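Local atomic coordinates of 2-polyprenyl-6-methoxyphenol hydroxylase-like FAD-dependent oxidoreductase (Streptomyces sp. NRRL 11266, PDB entry 6UI5), a protein that binds flavin-adenine dinucleotide and belongs to the FAD-dependent oxidoreductases, with a Rossmann-type FAD-binding domain followed by a smaller C-terminal domain of thioredoxin-like family. Residues 376-388 and 398-410. Sequence-based numbering, arbitrary orientation.
Sequences AEIVTNLGPAVPI and EGDRLLGRRLPKV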
ATOM      1  N   ALA A 376       6.539  -5.916  -8.831  1.00 49.45           N
ATOM      2  CA  ALA A 376       6.810  -6.537 -10.127  1.00 43.18           C
ATOM      3  C   ALA A 376       7.627  -7.812  -9.983  1.00 46.08           C
ATOM      4  O   ALA A 376       7.440  -8.773 -10.740  1.00 52.28           O
ATOM      5  CB  ALA A 376       7.541  -5.564 -11.053  1.00 40.29           C
ATOM      6  N   GLU A 377       8.559  -7.829  -9.045  1.00 45.01           N
ATOM      7  CA  GLU A 377       9.358  -9.029  -8.835  1.00 42.72           C
ATOM      8  C   GLU A 377       8.498 -10.172  -8.341  1.00 40.69           C
ATOM      9  O   GLU A 377       8.659 -11.320  -8.784  1.00 41.78           O
ATOM     10  CB  GLU A 377      10.464  -8.760  -7.818  1.00 39.77           C
ATOM     11  CG  GLU A 377      11.582  -7.909  -8.358  1.00 59.35           C
ATOM     12  CD  GLU A 377      12.771  -7.932  -7.429  1.00 69.86           C
ATOM     13  OE1 GLU A 377      13.900  -7.828  -7.954  1.00 80.00           O
ATOM     14  OE2 GLU A 377      12.581  -8.079  -6.179  1.00 58.19           O
ATOM     15  N   ILE A 378       7.603  -9.880  -7.402  1.00 33.46           N
ATOM     16  CA  ILE A 378       6.825 -10.929  -6.760  1.00 44.15           C
ATOM     17  C   ILE A 378       5.751 -11.474  -7.710  1.00 42.71           C
ATOM     18  O   ILE A 378       5.691 -12.680  -7.962  1.00 39.35           O
ATOM     19  CB  ILE A 378       6.258 -10.375  -5.449  1.00 42.40           C
ATOM     20  CG1 ILE A 378       7.350 -10.485  -4.416  1.00 47.91           C
ATOM     21  CG2 ILE A 378       5.018 -11.112  -4.989  1.00 44.14           C
ATOM     22  CD1 ILE A 378       7.028  -9.768  -3.207  1.00 60.77           C
ATOM     23  N   VAL A 379       4.952 -10.592  -8.321  1.00 45.19           N
ATOM     24  CA  VAL A 379       3.912 -11.065  -9.229  1.00 44.58           C
ATOM     25  C   VAL A 379       4.496 -11.728 -10.462  1.00 51.20           C
ATOM     26  O   VAL A 379       3.777 -12.470 -11.130  1.00 45.46           O
ATOM     27  CB  VAL A 379       2.919  -9.946  -9.659  1.00 40.86           C
ATOM     28  CG1 VAL A 379       2.531  -9.101  -8.464  1.00 52.42           C
ATOM     29  CG2 VAL A 379       3.477  -9.069 -10.767  1.00 39.35           C
ATOM     30  N   THR A 380       5.778 -11.510 -10.793  1.00 42.59           N
ATOM     31  CA  THR A 380       6.348 -12.292 -11.893  1.00 44.44           C
ATOM     32  C   THR A 380       7.096 -13.527 -11.404  1.00 44.10           C
ATOM     33  O   THR A 380       7.685 -14.252 -12.220  1.00 35.54           O
ATOM     34  CB  THR A 380       7.267 -11.455 -12.773  1.00 43.10           C
ATOM     35  OG1 THR A 380       8.344 -10.930 -11.976  1.00 55.98           O
ATOM     36  CG2 THR A 380       6.505 -10.300 -13.422  1.00 33.71           C
ATOM     37  N   ASN A 381       7.067 -13.788 -10.095  1.00 32.35           N
ATOM     38  CA  ASN A 381       7.845 -14.858  -9.470  1.00 45.91           C
ATOM     39  C   ASN A 381       9.356 -14.755  -9.736  1.00 41.68           C
ATOM     40  O   ASN A 381      10.083 -15.740  -9.535  1.00 49.53           O
ATOM     41  CB  ASN A 381       7.297 -16.223  -9.884  1.00 46.46           C
ATOM     42  CG  ASN A 381       5.810 -16.368  -9.498  1.00 56.17           C
ATOM     43  OD1 ASN A 381       4.934 -16.369 -10.361  1.00 61.97           O
ATOM     44  ND2 ASN A 381       5.525 -16.414  -8.193  1.00 46.23           N
ATOM     45  N   LEU A 382       9.870 -13.582 -10.157  1.00 40.00           N
ATOM     46  CA  LEU A 382      11.298 -13.289  -9.934  1.00 46.59           C
ATOM     47  C   LEU A 382      11.564 -13.248  -8.452  1.00 50.22           C
ATOM     48  O   LEU A 382      12.502 -13.872  -7.949  1.00 45.07           O
ATOM     49  CB  LEU A 382      11.697 -11.957 -10.559  1.00 44.52           C
ATOM     50  CG  LEU A 382      11.508 -11.917 -12.068  1.00 52.11           C
ATOM     51  CD1 LEU A 382      11.741 -10.500 -12.597  1.00 40.70           C
ATOM     52  CD2 LEU A 382      12.402 -12.986 -12.731  1.00 46.94           C
ATOM     53  N   GLY A 383      10.742 -12.478  -7.752  1.00 65.15           N
ATOM     54  CA  GLY A 383      10.035 -12.966  -6.600  1.00 63.38           C
ATOM     55  C   GLY A 383      10.943 -13.093  -5.430  1.00 60.97           C
ATOM     56  O   GLY A 383      12.153 -12.922  -5.540  1.00 70.45           O
ATOM     57  N   PRO A 384      10.386 -13.508  -4.330  1.00 55.00           N
ATOM     58  CA  PRO A 384      11.068 -13.367  -3.037  1.00 46.50           C
ATOM     59  C   PRO A 384      12.507 -13.856  -3.125  1.00 56.22           C
ATOM     60  O   PRO A 384      12.749 -15.029  -3.438  1.00 60.11           O
ATOM     61  CB  PRO A 384      10.229 -14.231  -2.096  1.00 49.78           C
ATOM     62  CG  PRO A 384       9.632 -15.304  -3.033  1.00 54.52           C
ATOM     63  CD  PRO A 384       9.543 -14.706  -4.429  1.00 44.87           C
ATOM     64  N   ALA A 385      13.461 -12.933  -2.950  1.00 44.75           N
ATOM     65  CA  ALA A 385      14.844 -13.308  -2.695  1.00 54.64           C
ATOM     66  C   ALA A 385      14.909 -14.291  -1.539  1.00 47.76           C
ATOM     67  O   ALA A 385      14.283 -14.083  -0.501  1.00 46.05           O
ATOM     68  CB  ALA A 385      15.687 -12.071  -2.372  1.00 49.86           C
ATOM     69  N   VAL A 386      15.622 -15.391  -1.752  1.00 49.90           N
ATOM     70  CA  VAL A 386      15.853 -16.359  -0.673  1.00 50.07           C
ATOM     71  C   VAL A 386      16.845 -15.756   0.316  1.00 63.57           C
ATOM     72  O   VAL A 386      17.908 -15.256  -0.104  1.00 57.32           O
ATOM     73  CB  VAL A 386      16.377 -17.676  -1.247  1.00 51.88           C
ATOM     74  CG1 VAL A 386      17.102 -18.497  -0.164  1.00 43.78           C
ATOM     75  CG2 VAL A 386      15.227 -18.475  -1.914  1.00 45.63           C
ATOM     76  N   PRO A 387      16.546 -15.747   1.612  1.00 69.01           N
ATOM     77  CA  PRO A 387      17.446 -15.083   2.565  1.00 71.33           C
ATOM     78  C   PRO A 387      18.775 -15.828   2.668  1.00 74.02           C
ATOM     79  O   PRO A 387      18.815 -17.042   2.902  1.00 71.08           O
ATOM     80  CB  PRO A 387      16.659 -15.118   3.880  1.00 65.57           C
ATOM     81  CG  PRO A 387      15.684 -16.252   3.723  1.00 59.97           C
ATOM     82  CD  PRO A 387      15.361 -16.342   2.264  1.00 60.60           C
ATOM     83  N   ILE A 388      19.868 -15.094   2.476  1.00 68.55           N
ATOM     84  CA  ILE A 388      21.208 -15.677   2.461  1.00 60.28           C
ATOM     85  C   ILE A 388      22.004 -14.990   3.561  1.00 54.86           C
ATOM     86  O   ILE A 388      22.241 -13.776   3.494  1.00 47.76           O
ATOM     87  CB  ILE A 388      21.902 -15.510   1.097  1.00 52.51           C
ATOM     88  CG1 ILE A 388      21.131 -16.206  -0.032  1.00 40.71           C
ATOM     89  CG2 ILE A 388      23.369 -15.983   1.170  1.00 47.26           C
ATOM     90  CD1 ILE A 388      21.358 -17.696  -0.137  1.00 40.76           C
ATOM     91  N   GLU A 398      25.402  -2.637   1.493  1.00122.84           N
ATOM     92  CA  GLU A 398      24.782  -2.185   0.257  1.00127.02           C
ATOM     93  C   GLU A 398      23.664  -3.140  -0.159  1.00118.06           C
ATOM     94  O   GLU A 398      23.721  -4.348   0.094  1.00118.62           O
ATOM     95  CB  GLU A 398      25.833  -2.065  -0.853  1.00137.28           C
ATOM     96  CG  GLU A 398      25.304  -1.606  -2.216  1.00138.77           C
ATOM     97  CD  GLU A 398      25.523  -0.119  -2.488  1.00138.93           C
ATOM     98  OE1 GLU A 398      26.575   0.433  -2.085  1.00137.91           O
ATOM     99  OE2 GLU A 398      24.643   0.491  -3.133  1.00136.73           O
ATOM    100  N   GLY A 399      22.627  -2.576  -0.774  1.00105.92           N
ATOM    101  CA  GLY A 399      21.542  -3.377  -1.306  1.00100.50           C
ATOM    102  C   GLY A 399      22.013  -4.239  -2.471  1.00101.47           C
ATOM    103  O   GLY A 399      22.431  -3.709  -3.518  1.00100.34           O
ATOM    104  N   ASP A 400      21.952  -5.562  -2.305  1.00 97.87           N
ATOM    105  CA  ASP A 400      22.386  -6.526  -3.310  1.00 83.84           C
ATOM    106  C   ASP A 400      21.153  -7.132  -3.971  1.00 83.71           C
ATOM    107  O   ASP A 400      20.301  -7.713  -3.293  1.00 74.33           O
ATOM    108  CB  ASP A 400      23.248  -7.615  -2.668  1.00 77.10           C
ATOM    109  CG  ASP A 400      23.907  -8.537  -3.686  1.00 80.63           C
ATOM    110  OD1 ASP A 400      23.642  -8.412  -4.898  1.00 88.24           O
ATOM    111  OD2 ASP A 400      24.682  -9.415  -3.258  1.00 79.94           O
ATOM    112  N   ARG A 401      21.075  -7.008  -5.292  1.00 91.72           N
ATOM    113  CA  ARG A 401      19.945  -7.473  -6.080  1.00 93.66           C
ATOM    114  C   ARG A 401      20.176  -8.848  -6.685  1.00 85.58           C
ATOM    115  O   ARG A 401      19.338  -9.326  -7.459  1.00 83.13           O
ATOM    116  CB  ARG A 401      19.640  -6.456  -7.180  1.00106.01           C
ATOM    117  CG  ARG A 401      18.894  -5.236  -6.648  1.00113.73           C
ATOM    118  CD  ARG A 401      17.403  -5.494  -6.643  1.00118.03           C
ATOM    119  NE  ARG A 401      16.717  -5.212  -5.381  1.00114.04           N
ATOM    120  CZ  ARG A 401      15.499  -5.656  -5.093  1.00110.33           C
ATOM    121  NH1 ARG A 401      14.933  -5.366  -3.917  1.00109.88           N
ATOM    122  NH2 ARG A 401      14.823  -6.398  -5.979  1.00111.78           N
ATOM    123  N   LEU A 402      21.297  -9.488  -6.369  1.00 77.81           N
ATOM    124  CA  LEU A 402      21.625 -10.786  -6.944  1.00 71.86           C
ATOM    125  C   LEU A 402      21.564 -11.927  -5.942  1.00 70.97           C
ATOM    126  O   LEU A 402      21.106 -13.023  -6.295  1.00 74.07           O
ATOM    127  CB  LEU A 402      23.020 -10.739  -7.591  1.00 61.62           C
ATOM    128  CG  LEU A 402      23.161  -9.721  -8.730  1.00 65.92           C
ATOM    129  CD1 LEU A 402      24.575  -9.650  -9.257  1.00 61.87           C
ATOM    130  CD2 LEU A 402      22.179  -9.977  -9.890  1.00 71.65           C
ATOM    131  N   LEU A 403      22.010 -11.701  -4.700  1.00 62.85           N
ATOM    132  CA  LEU A 403      22.000 -12.759  -3.693  1.00 57.07           C
ATOM    133  C   LEU A 403      20.587 -13.261  -3.449  1.00 53.54           C
ATOM    134  O   LEU A 403      19.640 -12.475  -3.324  1.00 43.39           O
ATOM    135  CB  LEU A 403      22.593 -12.273  -2.373  1.00 53.52           C
ATOM    136  CG  LEU A 403      24.042 -12.654  -2.053  1.00 63.65           C
ATOM    137  CD1 LEU A 403      24.494 -11.928  -0.810  1.00 74.69           C
ATOM    138  CD2 LEU A 403      24.232 -14.152  -1.869  1.00 61.53           C
ATOM    139  N   GLY A 404      20.464 -14.581  -3.359  1.00 50.16           N
ATOM    140  CA  GLY A 404      19.194 -15.216  -3.084  1.00 49.98           C
ATOM    141  C   GLY A 404      18.237 -15.230  -4.242  1.00 50.51           C
ATOM    142  O   GLY A 404      17.043 -15.463  -4.019  1.00 54.44           O
ATOM    143  N   ARG A 405      18.704 -14.938  -5.462  1.00 43.79           N
ATOM    144  CA  ARG A 405      17.839 -14.878  -6.639  1.00 45.28           C
ATOM    145  C   ARG A 405      18.475 -15.552  -7.831  1.00 52.51           C
ATOM    146  O   ARG A 405      19.697 -15.655  -7.936  1.00 64.80           O
ATOM    147  CB  ARG A 405      17.489 -13.442  -7.028  1.00 34.33           C
ATOM    148  CG  ARG A 405      16.813 -12.811  -5.863  1.00 60.56           C
ATOM    149  CD  ARG A 405      15.983 -11.650  -6.157  1.00 84.07           C
ATOM    150  NE  ARG A 405      16.372 -10.616  -5.204  1.00111.14           N
ATOM    151  CZ  ARG A 405      15.703  -9.497  -4.997  1.00122.70           C
ATOM    152  NH1 ARG A 405      16.148  -8.602  -4.105  1.00124.37           N
ATOM    153  NH2 ARG A 405      14.569  -9.281  -5.661  1.00131.02           N
ATOM    154  N   ARG A 406      17.623 -16.024  -8.723  1.00 47.41           N
ATOM    155  CA  ARG A 406      18.108 -16.528  -9.994  1.00 49.08           C
ATOM    156  C   ARG A 406      18.573 -15.351 -10.845  1.00 48.07           C
ATOM    157  O   ARG A 406      17.969 -14.274 -10.840  1.00 44.36           O
ATOM    158  CB  ARG A 406      17.009 -17.343 -10.710  1.00 41.62           C
ATOM    159  CG  ARG A 406      16.682 -18.728 -10.043  1.00 48.06           C
ATOM    160  CD  ARG A 406      15.436 -19.364 -10.665  1.00 45.92           C
ATOM    161  NE  ARG A 406      14.565 -18.268 -11.037  1.00 48.01           N
ATOM    162  CZ  ARG A 406      13.516 -17.890 -10.340  1.00 43.43           C
ATOM    163  NH1 ARG A 406      13.166 -18.579  -9.257  1.00 41.54           N
ATOM    164  NH2 ARG A 406      12.811 -16.837 -10.742  1.00 48.90           N
ATOM    165  N   LEU A 407      19.651 -15.567 -11.584  1.00 45.46           N
ATOM    166  CA  LEU A 407      20.285 -14.518 -12.356  1.00 48.08           C
ATOM    167  C   LEU A 407      19.405 -14.010 -13.512  1.00 67.80           C
ATOM    168  O   LEU A 407      18.473 -14.696 -13.961  1.00 70.37           O
ATOM    169  CB  LEU A 407      21.597 -15.046 -12.912  1.00 46.12           C
ATOM    170  CG  LEU A 407      22.684 -15.162 -11.860  1.00 48.08           C
ATOM    171  CD1 LEU A 407      23.834 -15.927 -12.485  1.00 56.44           C
ATOM    172  CD2 LEU A 407      23.128 -13.739 -11.440  1.00 45.24           C
ATOM    173  N   PRO A 408      19.714 -12.815 -14.031  1.00 64.38           N
ATOM    174  CA  PRO A 408      18.994 -12.294 -15.204  1.00 53.03           C
ATOM    175  C   PRO A 408      19.363 -13.005 -16.500  1.00 57.13           C
ATOM    176  O   PRO A 408      20.386 -13.692 -16.614  1.00 54.98           O
ATOM    177  CB  PRO A 408      19.418 -10.819 -15.262  1.00 62.21           C
ATOM    178  CG  PRO A 408      20.014 -10.518 -13.909  1.00 68.88           C
ATOM    179  CD  PRO A 408      20.604 -11.801 -13.430  1.00 67.89           C
ATOM    180  N   LYS A 409      18.501 -12.816 -17.502  1.00 59.90           N
ATOM    181  CA  LYS A 409      18.641 -13.549 -18.756  1.00 63.27           C
ATOM    182  C   LYS A 409      19.804 -12.969 -19.547  1.00 61.13           C
ATOM    183  O   LYS A 409      19.634 -12.029 -20.329  1.00 64.23           O
ATOM    184  CB  LYS A 409      17.333 -13.512 -19.562  1.00 67.41           C
ATOM    185  CG  LYS A 409      17.422 -14.116 -20.961  1.00 76.22           C
ATOM    186  CD  LYS A 409      16.060 -14.423 -21.571  1.00 73.59           C
ATOM    187  CE  LYS A 409      15.589 -15.819 -21.191  1.00 76.13           C
ATOM    188  NZ  LYS A 409      15.030 -16.569 -22.379  1.00 73.34           N
ATOM    189  N   VAL A 410      20.999 -13.493 -19.325  1.00 56.60           N
ATOM    190  CA  VAL A 410      22.177 -12.979 -20.009  1.00 60.59           C
ATOM    191  C   VAL A 410      22.831 -14.133 -20.733  1.00 53.83           C
ATOM    192  O   VAL A 410      22.756 -15.287 -20.303  1.00 56.66           O
ATOM    193  CB  VAL A 410      23.200 -12.280 -19.063  1.00 57.83           C
ATOM    194  CG1 VAL A 410      22.657 -10.945 -18.562  1.00 45.33           C
ATOM    195  CG2 VAL A 410      23.596 -13.181 -17.888  1.00 36.88           C
TER
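Glu377, in the last turn of helix 369-379, meets Arg401 and Arg405 in a salt-bridge network that ties this helix to the loop leading into strand 411-414, a loop that falls within the C-terminal aromatic-ring hydroxylase family region. Beyond CG the glutamate chain is extended, which carries its carboxylate out to both arginines. Arg401, poorly ordered and bent at chi2 and chi3, presents its guanidinium edge, NH2 modelled 2.6 Å from Glu377 OE1 with the two planes 36° apart. Arg405 crosses Glu377 at about a right angle and also turns NH2 to the carboxylate, though that nitrogen is less surely placed. The shared carboxylate would offset the charge of two guanidinium groups that lie close together in the model, NH1 of Arg405 over one face of Arg401. Ala385, with no more than a methyl, fits over a face of the Arg405 guanidinium, its CB 3.3 Å from NE.

A Schellman motif ends the helix at Asn381, whose carbonyl O accepts from Arg406 NH2 at 3.2 Å, almost within the guanidinium plane; Glu52 of helix 48-55 pairs with the same nitrogen. Asn381 OD1 bonds instead to Asn47 ND2, the side chain lying about 7 Å from the bound FAD.

Farther along, Gly404 is third in a type II beta turn from Leu402 to Arg405, its positive phi and bare CA letting residues 384-388 come close: Gly404 CA lies 3.2 Å from Val386 O. Ile388 lays CG1 against that CA and, with CG2 anti to its backbone N, reaches Leu403 CD2 at 3.7 Å. Val386 N donates to Gly404 O across 2.7 Å, in the carbonyl plane on a lone pair.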